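PDB 2W9Y: fatty acid/retinol binding protein protein 7, isoform A, confirmed BY transcript evidence from Caenorhabditis elegans, which probably binds fatty acids such as oleic acid, and perhaps retinol, as a helical nematode lipid carrier. Local coordinates for residues D78-A83 with R132-D137. Residues are numbered along the deposited sequence; the frame is centred on the assembly and turned at random.
Sequences DGLSPA and RKNNPD
Asp78 and Asn134 mark the nearest approach of the two backbones, their CA atoms 7.8 Å apart, where the loop Asp78-Ser81 passes the last turn of helix 125-134. At this separation the segments are joined by a side chain, that of Asn134: its ND2 donates to the backbone O of Asp78 at 2.9 Å. The bond is nearly straight at hydrogen (163°); the acceptor lies in the amide plane, while the donor is somewhat tilted from the Asp78 carbonyl plane. The same ND2 also bonds the O of Arg76, so one amide nitrogen serves two loop carbonyls. Leu80 approaches Asn134 from the opposite direction, with CG and CD2 each 3.6 Å from ND2, a nonpolar flank to the amide. With CG anti to the carbonyl carbon (chi1 -62°), its isobutyl group is carried toward helix 125-134, where it meets Ala130 and Leu131. An alanine in place of Asn134 would probably leave the carbonyls of Asp78 and Arg76 without this donor and open a gap beside Leu80. Between Asp78 and Leu80 the chain turns at Gly79 with a positive phi (77°), easy for glycine and costly for residues bearing a CB. Ser81 then N-caps helix 82-104 through OG to Ala84 N, and also bonds Asp127. At the surface, the contact thus ties the linker between helices 60-75 and 82-104 to the C-terminal end of helix 125-134.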
loop_
_atom_site.group_PDB
_atom_site.type_symbol
_atom_site.label_atom_id
_atom_site.label_comp_id
_atom_site.label_asym_id
_atom_site.label_seq_id
_atom_site.Cartn_x
_atom_site.Cartn_y
_atom_site.Cartn_z
ATOM N N ASP A 78 -7.436 3.650 -13.327
ATOM C CA ASP A 78 -7.944 4.052 -14.677
ATOM C C ASP A 78 -9.288 3.464 -15.088
ATOM O O ASP A 78 -9.506 2.243 -14.976
ATOM C CB ASP A 78 -6.900 3.740 -15.805
ATOM C CG ASP A 78 -5.671 4.679 -15.762
ATOM O OD1 ASP A 78 -5.700 5.751 -15.079
ATOM O OD2 ASP A 78 -4.635 4.338 -16.420
ATOM N N GLY A 79 -10.197 4.324 -15.594
ATOM C CA GLY A 79 -11.458 3.818 -16.120
ATOM C C GLY A 79 -12.548 3.417 -15.157
ATOM O O GLY A 79 -13.701 3.137 -15.597
ATOM N N LEU A 80 -12.211 3.429 -13.852
ATOM C CA LEU A 80 -13.154 3.089 -12.804
ATOM C C LEU A 80 -14.248 4.140 -12.613
ATOM O O LEU A 80 -13.988 5.315 -12.846
ATOM C CB LEU A 80 -12.439 2.829 -11.468
ATOM C CG LEU A 80 -11.430 1.672 -11.356
ATOM C CD1 LEU A 80 -10.784 1.611 -9.944
ATOM C CD2 LEU A 80 -12.131 0.334 -11.687
ATOM N N SER A 81 -15.431 3.689 -12.161
ATOM C CA SER A 81 -16.576 4.539 -11.824
ATOM C C SER A 81 -16.262 5.287 -10.523
ATOM O O SER A 81 -15.367 4.885 -9.794
ATOM C CB SER A 81 -17.752 3.634 -11.531
ATOM O OG SER A 81 -17.615 3.030 -10.197
ATOM N N PRO A 82 -17.020 6.352 -10.211
ATOM C CA PRO A 82 -16.790 7.162 -9.014
ATOM C C PRO A 82 -16.807 6.331 -7.779
ATOM O O PRO A 82 -15.937 6.541 -6.913
ATOM C CB PRO A 82 -17.964 8.167 -9.034
ATOM C CG PRO A 82 -18.197 8.341 -10.532
ATOM C CD PRO A 82 -17.882 7.038 -11.187
ATOM N N ALA A 83 -17.703 5.348 -7.702
ATOM C CA ALA A 83 -17.824 4.498 -6.497
ATOM C C ALA A 83 -16.637 3.566 -6.354
ATOM O O ALA A 83 -16.115 3.345 -5.235
ATOM C CB ALA A 83 -19.108 3.641 -6.533
ATOM N N ARG A 132 -11.604 -5.992 -10.042
ATOM C CA ARG A 132 -10.808 -7.251 -10.232
ATOM C C ARG A 132 -9.995 -7.175 -11.537
ATOM O O ARG A 132 -8.851 -7.598 -11.595
ATOM C CB ARG A 132 -11.713 -8.471 -10.218
ATOM C CG ARG A 132 -12.197 -8.779 -8.751
ATOM C CD ARG A 132 -13.273 -9.868 -8.777
ATOM N NE ARG A 132 -13.366 -10.469 -7.462
ATOM C CZ ARG A 132 -14.514 -10.797 -6.910
ATOM N NH1 ARG A 132 -15.648 -10.521 -7.567
ATOM N NH2 ARG A 132 -14.531 -11.343 -5.694
ATOM N N LYS A 133 -10.579 -6.557 -12.552
ATOM C CA LYS A 133 -9.890 -6.478 -13.853
ATOM C C LYS A 133 -8.663 -5.561 -13.687
ATOM O O LYS A 133 -7.609 -5.814 -14.255
ATOM C CB LYS A 133 -10.862 -5.948 -14.938
ATOM C CG LYS A 133 -10.289 -5.909 -16.388
ATOM C CD LYS A 133 -11.409 -5.388 -17.368
ATOM C CE LYS A 133 -10.824 -4.635 -18.509
ATOM N NZ LYS A 133 -11.852 -4.474 -19.575
ATOM N N ASN A 134 -8.818 -4.448 -12.970
ATOM C CA ASN A 134 -7.698 -3.546 -12.754
ATOM C C ASN A 134 -6.645 -4.047 -11.710
ATOM O O ASN A 134 -5.516 -3.513 -11.641
ATOM C CB ASN A 134 -8.208 -2.164 -12.334
ATOM C CG ASN A 134 -8.565 -1.258 -13.518
ATOM O OD1 ASN A 134 -8.510 -1.694 -14.672
ATOM N ND2 ASN A 134 -8.851 0.042 -13.244
ATOM N N ASN A 135 -7.044 -4.963 -10.834
ATOM C CA ASN A 135 -6.181 -5.466 -9.723
ATOM C C ASN A 135 -6.311 -7.010 -9.646
ATOM O O ASN A 135 -6.844 -7.517 -8.699
ATOM C CB ASN A 135 -6.677 -4.875 -8.365
ATOM C CG ASN A 135 -6.728 -3.356 -8.362
ATOM O OD1 ASN A 135 -5.753 -2.684 -7.983
ATOM N ND2 ASN A 135 -7.924 -2.775 -8.788
ATOM N N PRO A 136 -5.852 -7.751 -10.660
ATOM C CA PRO A 136 -6.064 -9.214 -10.720
ATOM C C PRO A 136 -5.208 -9.898 -9.648
ATOM O O PRO A 136 -5.471 -11.054 -9.307
ATOM C CB PRO A 136 -5.568 -9.604 -12.137
ATOM C CG PRO A 136 -4.730 -8.399 -12.585
ATOM C CD PRO A 136 -5.200 -7.205 -11.870
ATOM N N ASP A 137 -4.274 -9.138 -9.058
ATOM C CA ASP A 137 -3.360 -9.697 -8.019
ATOM C C ASP A 137 -3.899 -9.547 -6.589
ATOM O O ASP A 137 -3.322 -10.098 -5.631
ATOM C CB ASP A 137 -1.981 -9.009 -8.096
ATOM C CG ASP A 137 -2.085 -7.496 -8.037
ATOM O OD1 ASP A 137 -3.166 -6.912 -8.438
ATOM O OD2 ASP A 137 -1.081 -6.879 -7.645
#